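Local coordinates for protein MlnD (Bacillus methylotrophicus, PDB 5IL5) that serves as the dehydratase domain of a trans-AT polyketide synthase, probably removing water from beta-hydroxyacyl intermediates during assembly of the antibiotic macrolactin, at residues C191-G196 with V225-G230; Q197-I202 with Y254-Q259. All blocks are in the same frame, centred on the assembly; numbering follows the deposited sequence.

Interaction 1 (C191-G196 with V225-G230); sequences CVSRNG and VIYLAG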
loop_
_atom_site.group_PDB
_atom_site.type_symbol
_atom_site.label_atom_id
_atom_site.label_comp_id
_atom_site.label_asym_id
_atom_site.label_seq_id
_atom_site.Cartn_x
_atom_site.Cartn_y
_atom_site.Cartn_z
ATOM N N CYS A 191 -21.967 2.391 37.079
ATOM C CA CYS A 191 -22.350 3.705 36.571
ATOM C C CYS A 191 -22.882 4.588 37.694
ATOM O O CYS A 191 -23.667 4.128 38.528
ATOM C CB CYS A 191 -23.406 3.532 35.471
ATOM S SG CYS A 191 -24.243 5.015 34.893
ATOM N N VAL A 192 -22.459 5.854 37.705
ATOM C CA VAL A 192 -22.996 6.889 38.591
ATOM C C VAL A 192 -23.497 8.044 37.737
ATOM O O VAL A 192 -22.747 8.581 36.916
ATOM C CB VAL A 192 -21.947 7.405 39.596
ATOM C CG1 VAL A 192 -22.566 8.458 40.522
ATOM C CG2 VAL A 192 -21.383 6.273 40.426
ATOM N N SER A 193 -24.753 8.439 37.945
ATOM C CA SER A 193 -25.407 9.444 37.114
ATOM C C SER A 193 -26.087 10.479 37.997
ATOM O O SER A 193 -26.914 10.125 38.842
ATOM C CB SER A 193 -26.426 8.787 36.183
ATOM O OG SER A 193 -27.008 9.735 35.310
ATOM N N ARG A 194 -25.749 11.755 37.795
ATOM C CA ARG A 194 -26.379 12.843 38.530
ATOM C C ARG A 194 -26.426 14.108 37.686
ATOM O O ARG A 194 -25.407 14.510 37.119
ATOM C CB ARG A 194 -25.609 13.158 39.809
ATOM C CG ARG A 194 -24.893 11.983 40.470
ATOM C CD ARG A 194 -24.213 12.453 41.740
ATOM N NE ARG A 194 -23.480 13.691 41.480
ATOM C CZ ARG A 194 -22.806 14.385 42.387
ATOM N NH1 ARG A 194 -22.747 13.986 43.650
ATOM N NH2 ARG A 194 -22.180 15.491 42.017
ATOM N N ASN A 195 -27.597 14.749 37.633
ATOM C CA ASN A 195 -27.723 16.104 37.099
ATOM C C ASN A 195 -27.342 16.186 35.624
ATOM O O ASN A 195 -26.831 17.211 35.163
ATOM C CB ASN A 195 -26.877 17.083 37.924
ATOM C CG ASN A 195 -27.279 18.523 37.711
ATOM O OD1 ASN A 195 -28.468 18.872 37.766
ATOM N ND2 ASN A 195 -26.289 19.379 37.467
ATOM N N GLY A 196 -27.598 15.119 34.874
ATOM C CA GLY A 196 -27.196 15.078 33.481
ATOM C C GLY A 196 -25.707 14.896 33.318
ATOM O O GLY A 196 -25.125 15.363 32.333
ATOM N N VAL A 225 -22.963 8.458 26.562
ATOM C CA VAL A 225 -23.820 9.450 25.926
ATOM C C VAL A 225 -25.241 8.923 25.780
ATOM O O VAL A 225 -26.215 9.638 26.051
ATOM C CB VAL A 225 -23.222 9.861 24.570
ATOM C CG1 VAL A 225 -24.109 10.877 23.867
ATOM C CG2 VAL A 225 -21.819 10.419 24.772
ATOM N N ILE A 226 -25.389 7.670 25.347
ATOM C CA ILE A 226 -26.725 7.105 25.180
ATOM C C ILE A 226 -27.456 7.081 26.511
ATOM O O ILE A 226 -28.684 7.226 26.570
ATOM C CB ILE A 226 -26.631 5.682 24.603
ATOM C CG1 ILE A 226 -25.941 5.649 23.248
ATOM C CG2 ILE A 226 -28.018 5.066 24.466
ATOM C CD1 ILE A 226 -25.458 4.270 22.933
ATOM N N TYR A 227 -26.712 6.898 27.601
ATOM C CA TYR A 227 -27.329 6.824 28.917
ATOM C C TYR A 227 -27.865 8.184 29.346
ATOM O O TYR A 227 -28.983 8.289 29.862
ATOM C CB TYR A 227 -26.317 6.282 29.926
ATOM C CG TYR A 227 -26.952 5.888 31.228
ATOM C CD1 TYR A 227 -27.440 4.602 31.422
ATOM C CD2 TYR A 227 -27.091 6.804 32.259
ATOM C CE1 TYR A 227 -28.037 4.239 32.606
ATOM C CE2 TYR A 227 -27.686 6.450 33.446
ATOM C CZ TYR A 227 -28.157 5.170 33.615
ATOM O OH TYR A 227 -28.750 4.818 34.803
ATOM N N LEU A 228 -27.073 9.238 29.146
ATOM C CA LEU A 228 -27.546 10.591 29.416
ATOM C C LEU A 228 -28.650 10.993 28.455
ATOM O O LEU A 228 -29.675 11.541 28.871
ATOM C CB LEU A 228 -26.403 11.592 29.316
ATOM C CG LEU A 228 -25.368 11.616 30.440
ATOM C CD1 LEU A 228 -24.497 12.845 30.231
ATOM C CD2 LEU A 228 -25.979 11.579 31.838
ATOM N N ALA A 229 -28.471 10.706 27.164
ATOM C CA ALA A 229 -29.434 11.152 26.165
ATOM C C ALA A 229 -30.731 10.350 26.243
ATOM O O ALA A 229 -31.826 10.915 26.114
ATOM C CB ALA A 229 -28.806 11.036 24.777
ATOM N N GLY A 230 -30.634 9.047 26.463
ATOM C CA GLY A 230 -31.830 8.223 26.596
ATOM C C GLY A 230 -32.656 8.211 25.323
ATOM O O GLY A 230 -32.145 7.929 24.234
#
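The phenol ring of Tyr227 is the flat group of this contact, and the strand residues Cys191 and Ser193 meet it in two different ways. Over one face sits the Cys191 sulfur, with SG 4.2 Å from the centroid of the Tyr227 ring. The line between them lies 17° off the ring normal, and SG is displaced toward the rim, nearest CE2 and CZ; this is a Cys sulfur-aromatic contact. At the ring edge, in the ring plane, Ser193 OG lies 3.8 Å from Tyr227 CE2, while Ser193 CB reaches the same carbon obliquely. Both strand residues carry their side-chain heteroatom anti to the backbone N and, two positions apart on an extended strand, aim CB at the helix. Tyr227 answers with CG also anti to its own backbone N (chi1 -167°), which carries the ring out into the gap between the axes of strand 191-194 and helix 225-229, whose closest approach is 10.5 Å.

One residue further along the helix, Leu228 forms the second point of contact. Its CG lies anti to the carbonyl carbon, and both methyls meet the carbonyl group of Gly196: CD1 is 3.3 Å from Gly196 O, and CD2 is 3.6 Å from Gly196 C. The contact rests on van der Waals touching, in which the polar atoms Ser193 OG and Gly196 O take part, with a mere 205 Å² buried over both sides. Just beyond, Gly230 leaves the helix with positive phi.

Outside the pair, Tyr227 OH is hydrogen-bonded to Arg173 NH1 and the ring meets that of Phe170, so helix 167-176 holds the ring as well, which would limit its rotation. The contact lies at the surface of the predicted C-terminal hotdog fold, where the C-terminal end of helix 215-229 packs beside strand 188-194 and the turn into strand 197-202.

Interaction 2 (Q197-I202 with Y254-Q259); sequences QVLLKI and YVYAEQ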
loop_
_atom_site.group_PDB
_atom_site.type_symbol
_atom_site.label_atom_id
_atom_site.label_comp_id
_atom_site.label_asym_id
_atom_site.label_seq_id
_atom_site.Cartn_x
_atom_site.Cartn_y
_atom_site.Cartn_z
ATOM N N GLN A 197 -25.077 14.226 34.276
ATOM C CA GLN A 197 -23.673 13.865 34.226
ATOM C C GLN A 197 -23.563 12.394 34.597
ATOM O O GLN A 197 -24.379 11.880 35.364
ATOM C CB GLN A 197 -22.854 14.731 35.194
ATOM C CG GLN A 197 -23.081 16.237 35.038
ATOM C CD GLN A 197 -22.412 17.041 36.143
ATOM O OE1 GLN A 197 -22.161 16.529 37.240
ATOM N NE2 GLN A 197 -22.113 18.306 35.854
ATOM N N VAL A 198 -22.578 11.704 34.027
ATOM C CA VAL A 198 -22.416 10.272 34.261
ATOM C C VAL A 198 -20.930 9.955 34.326
ATOM O O VAL A 198 -20.151 10.439 33.498
ATOM C CB VAL A 198 -23.109 9.423 33.172
ATOM C CG1 VAL A 198 -22.442 9.611 31.818
ATOM C CG2 VAL A 198 -23.132 7.951 33.564
ATOM N N LEU A 199 -20.534 9.165 35.320
ATOM C CA LEU A 199 -19.179 8.633 35.416
ATOM C C LEU A 199 -19.264 7.117 35.358
ATOM O O LEU A 199 -19.873 6.495 36.235
ATOM C CB LEU A 199 -18.488 9.095 36.701
ATOM C CG LEU A 199 -17.018 8.694 36.877
ATOM C CD1 LEU A 199 -16.134 9.300 35.791
ATOM C CD2 LEU A 199 -16.510 9.092 38.253
ATOM N N LEU A 200 -18.646 6.526 34.338
ATOM C CA LEU A 200 -18.597 5.080 34.191
ATOM C C LEU A 200 -17.262 4.535 34.675
ATOM O O LEU A 200 -16.206 5.114 34.407
ATOM C CB LEU A 200 -18.807 4.663 32.737
ATOM C CG LEU A 200 -20.095 5.111 32.052
ATOM C CD1 LEU A 200 -20.154 4.542 30.651
ATOM C CD2 LEU A 200 -21.306 4.672 32.851
ATOM N N LYS A 201 -17.325 3.421 35.395
ATOM C CA LYS A 201 -16.142 2.641 35.726
ATOM C C LYS A 201 -15.973 1.576 34.660
ATOM O O LYS A 201 -16.873 0.756 34.450
ATOM C CB LYS A 201 -16.256 1.990 37.103
ATOM C CG LYS A 201 -15.152 0.979 37.375
ATOM C CD LYS A 201 -13.807 1.654 37.495
ATOM C CE LYS A 201 -12.757 0.669 37.952
ATOM N NZ LYS A 201 -12.278 -0.147 36.801
ATOM N N ILE A 202 -14.833 1.592 33.982
ATOM C CA ILE A 202 -14.611 0.675 32.881
ATOM C C ILE A 202 -13.371 -0.150 33.164
ATOM O O ILE A 202 -12.500 0.226 33.956
ATOM C CB ILE A 202 -14.485 1.403 31.531
ATOM C CG1 ILE A 202 -13.323 2.404 31.541
ATOM C CG2 ILE A 202 -15.786 2.111 31.225
ATOM C CD1 ILE A 202 -12.782 2.710 30.161
ATOM N N TYR A 254 -11.994 5.406 33.700
ATOM C CA TYR A 254 -13.294 6.049 33.819
ATOM C C TYR A 254 -13.695 6.707 32.508
ATOM O O TYR A 254 -12.851 7.069 31.686
ATOM C CB TYR A 254 -13.301 7.111 34.920
ATOM C CG TYR A 254 -13.080 6.587 36.315
ATOM C CD1 TYR A 254 -14.134 6.062 37.051
ATOM C CD2 TYR A 254 -11.825 6.625 36.900
ATOM C CE1 TYR A 254 -13.942 5.593 38.323
ATOM C CE2 TYR A 254 -11.626 6.150 38.172
ATOM C CZ TYR A 254 -12.688 5.634 38.879
ATOM O OH TYR A 254 -12.491 5.162 40.152
ATOM N N VAL A 255 -15.005 6.879 32.342
ATOM C CA VAL A 255 -15.579 7.671 31.262
ATOM C C VAL A 255 -16.570 8.664 31.868
ATOM O O VAL A 255 -17.514 8.262 32.559
ATOM C CB VAL A 255 -16.258 6.775 30.209
ATOM C CG1 VAL A 255 -17.068 7.599 29.212
ATOM C CG2 VAL A 255 -15.217 5.913 29.484
ATOM N N TYR A 256 -16.361 9.953 31.607
ATOM C CA TYR A 256 -17.207 11.026 32.130
ATOM C C TYR A 256 -17.857 11.785 30.979
ATOM O O TYR A 256 -17.179 12.144 30.014
ATOM C CB TYR A 256 -16.388 11.992 32.991
ATOM C CG TYR A 256 -17.163 13.198 33.468
ATOM C CD1 TYR A 256 -18.053 13.105 34.533
ATOM C CD2 TYR A 256 -17.009 14.430 32.856
ATOM C CE1 TYR A 256 -18.760 14.205 34.971
ATOM C CE2 TYR A 256 -17.718 15.538 33.285
ATOM C CZ TYR A 256 -18.593 15.420 34.345
ATOM O OH TYR A 256 -19.306 16.516 34.780
ATOM N N ALA A 257 -19.163 12.047 31.088
ATOM C CA ALA A 257 -19.914 12.717 30.029
ATOM C C ALA A 257 -20.885 13.733 30.622
ATOM O O ALA A 257 -21.398 13.535 31.724
ATOM C CB ALA A 257 -20.675 11.687 29.178
ATOM N N GLU A 258 -21.149 14.820 29.883
ATOM C CA GLU A 258 -22.043 15.853 30.402
ATOM C C GLU A 258 -22.684 16.679 29.289
ATOM O O GLU A 258 -22.296 16.618 28.121
ATOM C CB GLU A 258 -21.305 16.794 31.359
ATOM C CG GLU A 258 -20.054 17.426 30.783
ATOM C CD GLU A 258 -19.522 18.527 31.680
ATOM O OE1 GLU A 258 -19.706 18.419 32.917
ATOM O OE2 GLU A 258 -18.934 19.500 31.152
ATOM N N GLN A 259 -23.686 17.459 29.711
ATOM C CA GLN A 259 -24.452 18.462 28.950
ATOM C C GLN A 259 -25.619 17.813 28.222
ATOM O O GLN A 259 -26.781 18.160 28.467
ATOM C CB GLN A 259 -23.598 19.250 27.949
ATOM C CG GLN A 259 -23.254 20.650 28.454
ATOM C CD GLN A 259 -22.775 21.574 27.359
ATOM O OE1 GLN A 259 -22.313 21.136 26.285
ATOM N NE2 GLN A 259 -22.877 22.879 27.626
#
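Four backbone hydrogen bonds form the innermost layer, joining two strands whose N-to-C directions differ by 167°. Leu200 and Val255 make one antiparallel hydrogen-bonded pair: Leu200 N to Val255 O spans 2.7 Å at a nearly straight 173°, and Val255 N returns to a lone pair of Leu200 O. Val198 and Ala257 make the other, with Ala257 N 3.1 Å from Val198 O and the reciprocal bond similar. Leu199 and Tyr256, between them, are a non-hydrogen-bonded pair, where the CA-H of each residue points at a carbonyl, Val255 O and Val198 O respectively.

Side chains follow this register. On the face of Val198, Leu200, Val255 and Ala257, Val198 CG1 meets Ala257 CB at 3.8 Å. On the other face Leu199 CD1 wedges between tyrosines, 3.7 Å from Tyr254 CB and near the plane of the Tyr256 ring at its edge, while Lys201 CD crosses Tyr254 CE1 obliquely.

Farther out, Tyr256 OH gives a 2.7 Å hydrogen bond to Glu258 OE1, and the extended Gln197 chain runs alongside both. Lys201, bent at chi2 and chi4, brings NZ above the carbonyl plane of the next residue, bonding Ile202 O.

Strands 188-194 and 266-272 flank the pair; Val198 and Leu200 rest on Ala224 of helix 215-229, whereas Leu199 and Tyr254 touch Leu154 on the reverse face, consistent with the helix-wrapping antiparallel sheet of the predicted C-terminal hotdog fold.

Overall arrangement
From the N terminus the chain runs along strand 188-194, turns through Asn195 and Gly196, and returns as strand 197-202; the two strands are neighbours, with Val192 O 2.8 Å from Leu199 N, a probable hydrogen bond. Helix 215-229 follows, and interaction 1 closes a loop of 28 intervening residues by setting its end against the hairpin. Interaction 2 closes the longer loop, 51 residues, when strand 254-258 pairs with 197-202. Since 197-202 falls inside the first loop and 254-259 beyond it, the two closures cross. Their centres lie about 8 Å apart, and Leu228 CD1 approaches Ala257 O at 3.5 Å. Together they tie helix to sheet within the predicted C-terminal hotdog fold.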